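Local structure of hypothetical NUDIX hydrolase (Listeria monocytogenes, 3SON) at residues Phe6-Pro12 against Phe35-Gly40; Phe22-Thr28 against Glu109-Trp115. The protein probably hydrolyses nucleoside diphosphates linked to another group, as a metal-dependent member of the NUDIX family, though its own substrate is not established. All blocks are in the same frame, centred on the assembly; numbering follows the deposited sequence.

Contact 1: residues Phe6-Pro12 against Phe35-Gly40; sequences FQVLVIP and FVAGGG. With CA (calcium ion), chain C.
Strands 7-12 and 36-39 run antiparallel, their axes 4.6 Å apart at closest approach and 166° between their directions. Val8 with Gly38 and Val10 with Val36 form the hydrogen-bonded pairs, Gln7 with Gly39 and Leu9 with Ala37 the non-hydrogen-bonded ones. Val8 N donates to Gly38 O at 2.8 Å, whereas the bond from Val36 N to Val10 O is bent and weak. Past the strand end Gly40 N still bonds Phe6 O at 3.0 Å, and Gly40 CA sits over a face of the Phe6 ring in a CH-pi contact. The three successive glycines keep this end slim: the Gln7 chain, bent at chi2 (-78°), folds back until NE2 lies 3.2 Å from Gly39 CA.

Both strands belong to the mixed sheet of the NUDIX fold, and the glycine run opens the Nudix box, whose helix 46-58 supplies Glu53 and Glu57 to the calcium ion. Ala37 O joins them as a ligand at 2.3 Å, and two waters also bind the metal. Gly38 N, in the same peptide group as Ala37 O, donates to Val8 O on the other side, which probably helps to aim that carbonyl at the metal.

On the face toward helix 46-58, Val10 and Val36 lie side by side, CB to CB 3.7 Å. At the other end Ile11 CG1 lies over one face of the Phe35 ring, 3.7 Å from the centroid and 10° off the normal. Leu9 CD1 meets Phe35 CB, and Pro12 CD approaches Phe35 CD1 obliquely at 4.1 Å.

Contact 2: residues Phe22-Thr28 against Glu109-Trp115; sequences FGVLHRT and EHSELRW
Gly23 starts the pairing, opposite Trp115 in a non-hydrogen-bonded pair. Trp115 brings CZ3 of its indole obliquely to 3.3 Å from Gly23 N, where glycine has no side chain to interfere, and Leu113 CG covers one face of that indole. Val24 and Arg114 exchange two nearly straight bonds, Val24 N to Arg114 O 2.9 Å and Arg114 N to Val24 O 2.8 Å. Val24 CG2 lies against the Arg114 backbone, while the Arg114 chain heads away and bends at chi3 (-80°) to set NE 3.0 Å from Glu112 OE2, a salt bridge along one strand.

Leu25 faces two partners. Its CD2 meets Leu113 CD1 at 3.6 Å, and its CB packs over a face of the His110 imidazole in a CH-pi contact, with Glu109 CB on the opposite face. His26 N bonds Glu112 O, and His26 O accepts Ser111 N at the corner where the second segment turns. With CG anti to the backbone N (chi1 -172°), the ring also gives ND1 to Ser111 OG, 2.8 Å away and close to the ring plane; NE2 bonds Asp31.

The Arg27 side chain crosses that of Glu109: NH1 reaches Glu109 OE2 at 2.9 Å from above the carboxylate plane, the two flat groups 47° apart, and NE forms a salt bridge with Asp29. NH1 also bonds Gln34 OE1, the acceptor used by His110 NE2. Thr28 closes the segment with N to Glu109 O, and OG1 bonds Leu108 O.

At this edge of the NUDIX sheet the face with Leu25, Leu113 and Trp115 is thus apolar, that with Val24 polar through His26-Ser111 and Glu112-Arg114. Glu109, its side chain about 5 Å from the calcium ion without binding it, is limited in where its carboxylate can go by the salt bridge and the Arg27 NH1 bond to Gln34 OE1.

How the contacts relate
From the N terminus, strand 7-15 leads into strand 20-27, and the chain then returns as strand 33-39 to meet the first strand, so contact 1 closes a short loop spanning 22 residues. Contact 2 closes a much longer one of 80 residues, taking in strand 33-39, helix 46-58 and strands 66-76 and 87-96 before strand 110-116 arrives. Their segments alternate, so the loops cross rather than nest. The two contacts touch in one sheet: Pro12 O probably hydrogen-bonds Gly23 N, Phe35 packs on Gly23 and Val24, and Pro12 meets Trp115. Together they join the central strands beside the calcium site to the late strand 110-116.

Contact 1: residues Phe6-Pro12 against Phe35-Gly40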
loop_
_atom_site.group_PDB
_atom_site.type_symbol
_atom_site.label_atom_id
_atom_site.label_comp_id
_atom_site.label_asym_id
_atom_site.label_seq_id
_atom_site.Cartn_x
_atom_site.Cartn_y
_atom_site.Cartn_z
ATOM N N PHE A 6 12.105 5.721 -6.533
ATOM C CA PHE A 6 10.819 5.873 -5.883
ATOM C C PHE A 6 9.839 6.249 -6.928
ATOM O O PHE A 6 10.233 6.663 -8.012
ATOM C CB PHE A 6 10.879 6.990 -4.822
ATOM C CG PHE A 6 11.219 8.385 -5.399
ATOM C CD1 PHE A 6 10.214 9.204 -5.921
ATOM C CD2 PHE A 6 12.506 8.860 -5.371
ATOM C CE1 PHE A 6 10.489 10.472 -6.427
ATOM C CE2 PHE A 6 12.823 10.135 -5.873
ATOM C CZ PHE A 6 11.809 10.931 -6.417
ATOM N N GLN A 7 8.556 6.230 -6.558
ATOM C CA GLN A 7 7.453 6.579 -7.396
ATOM C C GLN A 7 6.599 7.662 -6.741
ATOM O O GLN A 7 6.609 7.829 -5.511
ATOM C CB GLN A 7 6.535 5.372 -7.567
ATOM C CG GLN A 7 7.049 4.324 -8.538
ATOM C CD GLN A 7 6.840 4.723 -9.960
ATOM O OE1 GLN A 7 5.726 5.056 -10.389
ATOM N NE2 GLN A 7 7.898 4.745 -10.694
ATOM N N VAL A 8 5.926 8.423 -7.556
ATOM C CA VAL A 8 4.953 9.330 -7.048
ATOM C C VAL A 8 3.566 9.029 -7.609
ATOM O O VAL A 8 3.417 8.419 -8.724
ATOM C CB VAL A 8 5.360 10.831 -7.216
ATOM C CG1 VAL A 8 6.794 11.143 -6.666
ATOM C CG2 VAL A 8 5.290 11.267 -8.700
ATOM N N LEU A 9 2.559 9.362 -6.807
ATOM C CA LEU A 9 1.167 9.316 -7.214
ATOM C C LEU A 9 0.625 10.723 -6.987
ATOM O O LEU A 9 0.955 11.381 -5.990
ATOM C CB LEU A 9 0.365 8.281 -6.420
ATOM C CG LEU A 9 -1.093 8.037 -6.828
ATOM C CD1 LEU A 9 -1.151 6.960 -7.898
ATOM C CD2 LEU A 9 -1.908 7.627 -5.604
ATOM N N VAL A 10 -0.154 11.208 -7.937
ATOM C CA VAL A 10 -0.772 12.550 -7.816
ATOM C C VAL A 10 -2.256 12.537 -8.198
ATOM O O VAL A 10 -2.607 12.105 -9.300
ATOM C CB VAL A 10 -0.064 13.577 -8.697
ATOM C CG1 VAL A 10 -0.634 14.940 -8.457
ATOM C CG2 VAL A 10 1.443 13.576 -8.468
ATOM N N ILE A 11 -3.121 12.953 -7.254
ATOM C CA ILE A 11 -4.565 12.902 -7.417
ATOM C C ILE A 11 -5.048 14.303 -7.751
ATOM O O ILE A 11 -4.958 15.197 -6.921
ATOM C CB ILE A 11 -5.266 12.438 -6.125
ATOM C CG1 ILE A 11 -4.772 11.044 -5.711
ATOM C CG2 ILE A 11 -6.825 12.434 -6.251
ATOM C CD1 ILE A 11 -5.310 10.584 -4.374
ATOM N N PRO A 12 -5.549 14.518 -8.971
ATOM C CA PRO A 12 -6.148 15.856 -9.261
ATOM C C PRO A 12 -7.510 15.983 -8.588
ATOM O O PRO A 12 -8.216 14.971 -8.419
ATOM C CB PRO A 12 -6.360 15.808 -10.784
ATOM C CG PRO A 12 -5.657 14.584 -11.249
ATOM C CD PRO A 12 -5.724 13.615 -10.111
ATOM N N PHE A 35 -4.437 7.346 -11.474
ATOM C CA PHE A 35 -4.014 8.708 -11.214
ATOM C C PHE A 35 -2.703 9.031 -11.955
ATOM O O PHE A 35 -2.236 8.211 -12.747
ATOM C CB PHE A 35 -3.885 8.946 -9.700
ATOM C CG PHE A 35 -5.196 8.825 -8.937
ATOM C CD1 PHE A 35 -6.275 9.590 -9.265
ATOM C CD2 PHE A 35 -5.294 8.014 -7.778
ATOM C CE1 PHE A 35 -7.469 9.509 -8.510
ATOM C CE2 PHE A 35 -6.481 7.882 -7.059
ATOM C CZ PHE A 35 -7.576 8.634 -7.420
ATOM N N VAL A 36 -2.238 10.272 -11.815
ATOM C CA VAL A 36 -0.956 10.693 -12.322
ATOM C C VAL A 36 0.097 9.840 -11.608
ATOM O O VAL A 36 0.045 9.651 -10.397
ATOM C CB VAL A 36 -0.734 12.207 -12.091
ATOM C CG1 VAL A 36 0.730 12.640 -12.306
ATOM C CG2 VAL A 36 -1.635 13.030 -12.937
ATOM N N ALA A 37 1.047 9.272 -12.350
ATOM C CA ALA A 37 2.060 8.395 -11.698
ATOM C C ALA A 37 3.372 8.497 -12.439
ATOM O O ALA A 37 3.385 8.643 -13.681
ATOM C CB ALA A 37 1.591 6.933 -11.678
ATOM N N GLY A 38 4.473 8.374 -11.729
ATOM C CA GLY A 38 5.759 8.363 -12.394
ATOM C C GLY A 38 6.891 8.135 -11.447
ATOM O O GLY A 38 6.751 8.355 -10.259
ATOM N N GLY A 39 8.072 7.895 -11.973
ATOM C CA GLY A 39 9.208 7.651 -11.135
ATOM C C GLY A 39 10.190 8.821 -11.051
ATOM O O GLY A 39 10.248 9.694 -11.944
ATOM N N GLY A 40 10.954 8.836 -9.958
ATOM C CA GLY A 40 11.984 9.801 -9.763
ATOM C C GLY A 40 13.024 9.667 -10.812
ATOM O O GLY A 40 13.388 8.537 -11.202
HETATM CA CA CA C . 4.049 9.367 -15.779
HETATM O O HOH W 1 5.407 10.152 -17.248
HETATM O O HOH W 2 4.839 6.822 -15.649
#

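Contact 2: residues Phe22-Thr28 against Glu109-Trp115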
loop_
_atom_site.group_PDB
_atom_site.type_symbol
_atom_site.label_atom_id
_atom_site.label_comp_id
_atom_site.label_asym_id
_atom_site.label_seq_id
_atom_site.Cartn_x
_atom_site.Cartn_y
_atom_site.Cartn_z
ATOM N N PHE A 22 -12.962 14.373 -8.277
ATOM C CA PHE A 22 -11.643 13.809 -8.357
ATOM C C PHE A 22 -11.410 13.346 -9.795
ATOM O O PHE A 22 -12.325 12.826 -10.474
ATOM C CB PHE A 22 -11.533 12.645 -7.368
ATOM C CG PHE A 22 -11.800 13.051 -5.948
ATOM C CD1 PHE A 22 -10.782 13.634 -5.221
ATOM C CD2 PHE A 22 -13.048 12.943 -5.383
ATOM C CE1 PHE A 22 -10.991 14.088 -3.948
ATOM C CE2 PHE A 22 -13.267 13.345 -4.077
ATOM C CZ PHE A 22 -12.249 13.962 -3.381
ATOM N N GLY A 23 -10.207 13.596 -10.253
ATOM C CA GLY A 23 -9.835 13.379 -11.607
ATOM C C GLY A 23 -9.171 12.000 -11.807
ATOM O O GLY A 23 -8.181 11.672 -11.175
ATOM N N VAL A 24 -9.823 11.138 -12.580
ATOM C CA VAL A 24 -9.230 9.839 -12.888
ATOM C C VAL A 24 -8.977 9.760 -14.375
ATOM O O VAL A 24 -9.729 10.310 -15.166
ATOM C CB VAL A 24 -10.114 8.661 -12.468
ATOM C CG1 VAL A 24 -10.410 8.726 -10.980
ATOM C CG2 VAL A 24 -11.470 8.683 -13.187
ATOM N N LEU A 25 -7.948 8.991 -14.736
ATOM C CA LEU A 25 -7.452 8.906 -16.126
ATOM C C LEU A 25 -7.622 7.531 -16.652
ATOM O O LEU A 25 -7.255 6.582 -15.982
ATOM C CB LEU A 25 -5.971 9.282 -16.171
ATOM C CG LEU A 25 -5.578 10.708 -15.713
ATOM C CD1 LEU A 25 -4.069 10.827 -15.465
ATOM C CD2 LEU A 25 -5.958 11.747 -16.753
ATOM N N HIS A 26 -8.189 7.429 -17.852
ATOM C CA HIS A 26 -8.356 6.174 -18.461
ATOM C C HIS A 26 -7.229 5.982 -19.431
ATOM O O HIS A 26 -6.868 6.897 -20.171
ATOM C CB HIS A 26 -9.665 6.131 -19.157
ATOM C CG HIS A 26 -9.988 4.778 -19.673
ATOM N ND1 HIS A 26 -9.762 4.430 -20.971
ATOM C CD2 HIS A 26 -10.567 3.683 -19.056
ATOM C CE1 HIS A 26 -10.116 3.133 -21.140
ATOM N NE2 HIS A 26 -10.632 2.680 -19.980
ATOM N N ARG A 27 -6.604 4.802 -19.387
ATOM C CA ARG A 27 -5.494 4.535 -20.284
ATOM C C ARG A 27 -5.888 4.292 -21.775
ATOM O O ARG A 27 -6.966 3.733 -22.117
ATOM C CB ARG A 27 -4.696 3.333 -19.805
ATOM C CG ARG A 27 -3.890 3.632 -18.535
ATOM C CD ARG A 27 -2.879 2.504 -18.317
ATOM N NE ARG A 27 -1.831 2.417 -19.359
ATOM C CZ ARG A 27 -0.737 3.150 -19.343
ATOM N NH1 ARG A 27 -0.564 4.084 -18.401
ATOM N NH2 ARG A 27 0.188 3.008 -20.302
ATOM N N THR A 28 -5.033 4.758 -22.667
ATOM C CA THR A 28 -5.251 4.491 -24.108
ATOM C C THR A 28 -5.154 3.024 -24.456
ATOM O O THR A 28 -5.978 2.509 -25.276
ATOM C CB THR A 28 -4.295 5.345 -24.991
ATOM O OG1 THR A 28 -4.566 6.728 -24.730
ATOM C CG2 THR A 28 -4.479 5.010 -26.518
ATOM N N GLU A 109 -0.826 8.762 -23.572
ATOM C CA GLU A 109 -0.960 7.616 -22.668
ATOM C C GLU A 109 -2.413 7.412 -22.191
ATOM O O GLU A 109 -2.746 6.314 -21.808
ATOM C CB GLU A 109 -0.069 7.828 -21.426
ATOM C CG GLU A 109 0.221 6.525 -20.690
ATOM C CD GLU A 109 1.380 6.639 -19.705
ATOM O OE1 GLU A 109 2.520 6.910 -20.148
ATOM O OE2 GLU A 109 1.146 6.442 -18.492
ATOM N N HIS A 110 -3.234 8.468 -22.266
ATOM C CA HIS A 110 -4.597 8.497 -21.757
ATOM C C HIS A 110 -5.656 8.894 -22.750
ATOM O O HIS A 110 -5.417 9.709 -23.677
ATOM C CB HIS A 110 -4.675 9.435 -20.500
ATOM C CG HIS A 110 -3.778 8.978 -19.383
ATOM N ND1 HIS A 110 -2.725 9.701 -18.992
ATOM C CD2 HIS A 110 -3.758 7.839 -18.623
ATOM C CE1 HIS A 110 -2.061 9.046 -18.053
ATOM N NE2 HIS A 110 -2.681 7.913 -17.826
ATOM N N SER A 111 -6.860 8.337 -22.562
ATOM C CA SER A 111 -8.007 8.568 -23.458
ATOM C C SER A 111 -9.084 9.476 -22.886
ATOM O O SER A 111 -9.940 9.923 -23.607
ATOM C CB SER A 111 -8.676 7.250 -23.839
ATOM O OG SER A 111 -9.257 6.566 -22.744
ATOM N N GLU A 112 -9.008 9.728 -21.613
ATOM C CA GLU A 112 -10.034 10.486 -20.944
ATOM C C GLU A 112 -9.529 10.876 -19.555
ATOM O O GLU A 112 -8.908 10.073 -18.871
ATOM C CB GLU A 112 -11.356 9.649 -20.877
ATOM C CG GLU A 112 -12.420 10.228 -19.938
ATOM C CD GLU A 112 -13.719 9.516 -19.957
ATOM O OE1 GLU A 112 -13.896 8.551 -20.742
ATOM O OE2 GLU A 112 -14.644 9.956 -19.220
ATOM N N LEU A 113 -9.850 12.122 -19.150
ATOM C CA LEU A 113 -9.835 12.543 -17.750
ATOM C C LEU A 113 -11.338 12.639 -17.383
ATOM O O LEU A 113 -12.102 13.292 -18.124
ATOM C CB LEU A 113 -9.246 13.925 -17.589
ATOM C CG LEU A 113 -9.246 14.616 -16.181
ATOM C CD1 LEU A 113 -8.401 13.856 -15.197
ATOM C CD2 LEU A 113 -8.875 16.102 -16.189
ATOM N N ARG A 114 -11.754 11.939 -16.331
ATOM C CA ARG A 114 -13.097 12.031 -15.832
ATOM C C ARG A 114 -13.115 12.575 -14.401
ATOM O O ARG A 114 -12.374 12.116 -13.523
ATOM C CB ARG A 114 -13.751 10.639 -15.918
ATOM C CG ARG A 114 -15.264 10.657 -15.703
ATOM C CD ARG A 114 -15.752 9.218 -15.561
ATOM N NE ARG A 114 -15.892 8.564 -16.866
ATOM C CZ ARG A 114 -16.345 7.325 -17.066
ATOM N NH1 ARG A 114 -16.751 6.556 -16.061
ATOM N NH2 ARG A 114 -16.444 6.845 -18.308
ATOM N N TRP A 115 -13.958 13.579 -14.202
ATOM C CA TRP A 115 -14.157 14.240 -12.913
ATOM C C TRP A 115 -15.350 13.569 -12.263
ATOM O O TRP A 115 -16.485 13.593 -12.812
ATOM C CB TRP A 115 -14.470 15.712 -13.157
ATOM C CG TRP A 115 -13.299 16.478 -13.591
ATOM C CD1 TRP A 115 -13.075 17.063 -14.809
ATOM C CD2 TRP A 115 -12.109 16.733 -12.819
ATOM N NE1 TRP A 115 -11.833 17.658 -14.851
ATOM C CE2 TRP A 115 -11.206 17.474 -13.674
ATOM C CE3 TRP A 115 -11.691 16.394 -11.537
ATOM C CZ2 TRP A 115 -9.939 17.874 -13.253
ATOM C CZ3 TRP A 115 -10.406 16.768 -11.147
ATOM C CH2 TRP A 115 -9.575 17.538 -11.965
#